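Local coordinates for putative SAM-dependent O-methyltranferase (Podospora anserina, PDB 4YMH) that probably transfers the methyl group of S-adenosylmethionine to a hydroxyl oxygen of a substrate, as a cation-dependent O-methyltransferase, at the interface of chains A and B. Numbering follows the deposited sequence. Chains: chain A/B, Putative SAM-dependent O-methyltranferase.

The interface of chains A and B. Residues chain A 6, 8, 16; chain B 175, 177-178, 181, 225-226.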
loop_
_atom_site.group_PDB
_atom_site.type_symbol
_atom_site.label_atom_id
_atom_site.label_comp_id
_atom_site.label_asym_id
_atom_site.label_seq_id
_atom_site.Cartn_x
_atom_site.Cartn_y
_atom_site.Cartn_z
ATOM N N LEU A 6 -0.874 0.634 13.847
ATOM C CA LEU A 6 -0.011 0.499 15.009
ATOM C C LEU A 6 0.336 1.856 15.600
ATOM O O LEU A 6 0.764 2.762 14.866
ATOM C CB LEU A 6 1.279 -0.230 14.643
ATOM C CG LEU A 6 1.153 -1.709 14.279
ATOM C CD1 LEU A 6 2.531 -2.211 13.923
ATOM C CD2 LEU A 6 0.543 -2.540 15.415
ATOM N N PHE A 8 2.694 4.390 17.511
ATOM C CA PHE A 8 4.126 4.610 17.734
ATOM C C PHE A 8 4.306 6.030 18.287
ATOM O O PHE A 8 3.603 6.940 17.855
ATOM C CB PHE A 8 4.933 4.452 16.429
ATOM C CG PHE A 8 5.034 3.020 15.911
ATOM C CD1 PHE A 8 5.640 2.029 16.672
ATOM C CD2 PHE A 8 4.562 2.688 14.653
ATOM C CE1 PHE A 8 5.752 0.731 16.205
ATOM C CE2 PHE A 8 4.668 1.373 14.170
ATOM C CZ PHE A 8 5.265 0.401 14.948
ATOM N N VAL A 16 11.201 2.898 13.134
ATOM C CA VAL A 16 10.493 1.953 12.274
ATOM C C VAL A 16 10.583 2.371 10.792
ATOM O O VAL A 16 10.726 1.516 9.891
ATOM C CB VAL A 16 9.015 1.800 12.720
ATOM C CG1 VAL A 16 8.285 0.824 11.817
ATOM C CG2 VAL A 16 8.957 1.303 14.167
ATOM N N PHE B 175 5.865 -6.629 10.993
ATOM C CA PHE B 175 6.330 -5.838 12.140
ATOM C C PHE B 175 6.186 -6.527 13.500
ATOM O O PHE B 175 6.793 -6.081 14.492
ATOM C CB PHE B 175 5.566 -4.521 12.218
ATOM C CG PHE B 175 5.978 -3.497 11.206
ATOM C CD1 PHE B 175 7.096 -3.670 10.417
ATOM C CD2 PHE B 175 5.226 -2.340 11.057
ATOM C CE1 PHE B 175 7.467 -2.695 9.485
ATOM C CE2 PHE B 175 5.582 -1.368 10.132
ATOM C CZ PHE B 175 6.707 -1.544 9.347
ATOM N N ARG B 177 3.669 -6.368 15.532
ATOM C CA ARG B 177 3.145 -5.294 16.394
ATOM C C ARG B 177 4.195 -4.233 16.694
ATOM O O ARG B 177 3.984 -3.384 17.550
ATOM C CB ARG B 177 2.600 -5.866 17.703
ATOM C CG ARG B 177 1.553 -6.942 17.509
ATOM C CD ARG B 177 0.285 -6.382 16.889
ATOM N NE ARG B 177 -0.848 -7.274 17.108
ATOM C CZ ARG B 177 -1.312 -8.147 16.217
ATOM N NH1 ARG B 177 -0.754 -8.241 15.017
ATOM N NH2 ARG B 177 -2.349 -8.921 16.526
ATOM N N GLY B 178 5.317 -4.297 15.983
ATOM C CA GLY B 178 6.429 -3.389 16.189
ATOM C C GLY B 178 7.663 -4.090 16.733
ATOM O O GLY B 178 8.771 -3.562 16.636
ATOM N N ILE B 181 11.167 -4.656 14.996
ATOM C CA ILE B 181 12.196 -3.627 15.026
ATOM C C ILE B 181 12.961 -3.743 16.332
ATOM O O ILE B 181 14.194 -3.666 16.357
ATOM C CB ILE B 181 11.614 -2.220 14.835
ATOM C CG1 ILE B 181 10.997 -2.064 13.436
ATOM C CG2 ILE B 181 12.727 -1.190 14.953
ATOM C CD1 ILE B 181 9.564 -2.550 13.269
ATOM N N PHE B 225 -0.602 -1.147 8.193
ATOM C CA PHE B 225 -1.177 -2.233 8.991
ATOM C C PHE B 225 -0.120 -2.745 9.971
ATOM O O PHE B 225 0.494 -1.945 10.682
ATOM C CB PHE B 225 -1.695 -3.358 8.070
ATOM C CG PHE B 225 -2.737 -2.880 7.064
ATOM C CD1 PHE B 225 -3.768 -2.044 7.468
ATOM C CD2 PHE B 225 -2.655 -3.239 5.724
ATOM C CE1 PHE B 225 -4.726 -1.598 6.566
ATOM C CE2 PHE B 225 -3.617 -2.791 4.814
ATOM C CZ PHE B 225 -4.643 -1.972 5.237
ATOM N N ASP B 226 0.115 -4.060 9.992
ATOM C CA ASP B 226 1.117 -4.641 10.893
ATOM C C ASP B 226 2.414 -4.916 10.105
ATOM O O ASP B 226 3.202 -5.785 10.457
ATOM C CB ASP B 226 0.568 -5.919 11.545
ATOM C CG ASP B 226 1.402 -6.409 12.727
ATOM O OD1 ASP B 226 2.127 -5.605 13.337
ATOM O OD2 ASP B 226 1.328 -7.626 13.049
HETATM O O HOH W 1 0.279 0.706 11.165
#
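A:Val16 lies over one face of the B:Phe175 ring, out toward the CZ and CE2 end, while A:Leu6 meets the ring at its edge, at the centre of a patch where the N-terminal segment and helix 10-22 of chain A lie against loops and the short 3-10 helix 176-178 of chain B. The protein belongs to the cation-dependent O-methyltransferases of the class I SAM-binding superfamily, and the patch is one half of a two-fold pair that may hold a dimer together. A:Val16 sends CG1, which a chi1 of 180° turns away from the backbone N, to CZ of B:Phe175 at 3.8 Å. Its CG2 branch does double duty, sitting over one face of the A:Phe8 ring, off toward the rim, and touching B:Ile181, whose side chain crosses it nearly at a right angle. A:Phe8 reaches on with CZ to the CA of B:Gly178, 4.2 Å away, a loose contact that a glycine permits.

A:Leu6 forks over the middle of the 3-10 helix. Its CD1 lies in the plane of the B:Phe175 ring, 3.9 Å from CD2 at the edge, while CD2 of the leucine packs on CA of B:Arg177. CD1 also comes within 3.5 Å of OD1 of B:Asp226. OD1 accepts a hydrogen bond from the backbone N of B:Arg177, 2.8 Å away, through its syn lone pair, and OD2 is met from above the carboxylate plane by NH1 of the bent arginine, in a salt bridge of 2.9 Å. An alanine in place of B:Asp226 would probably leave the guanidinium without its mate and the turn beneath A:Leu6 less firmly held. At the rim, one water links A:Leu6 N to the carbonyl O of B:Phe225.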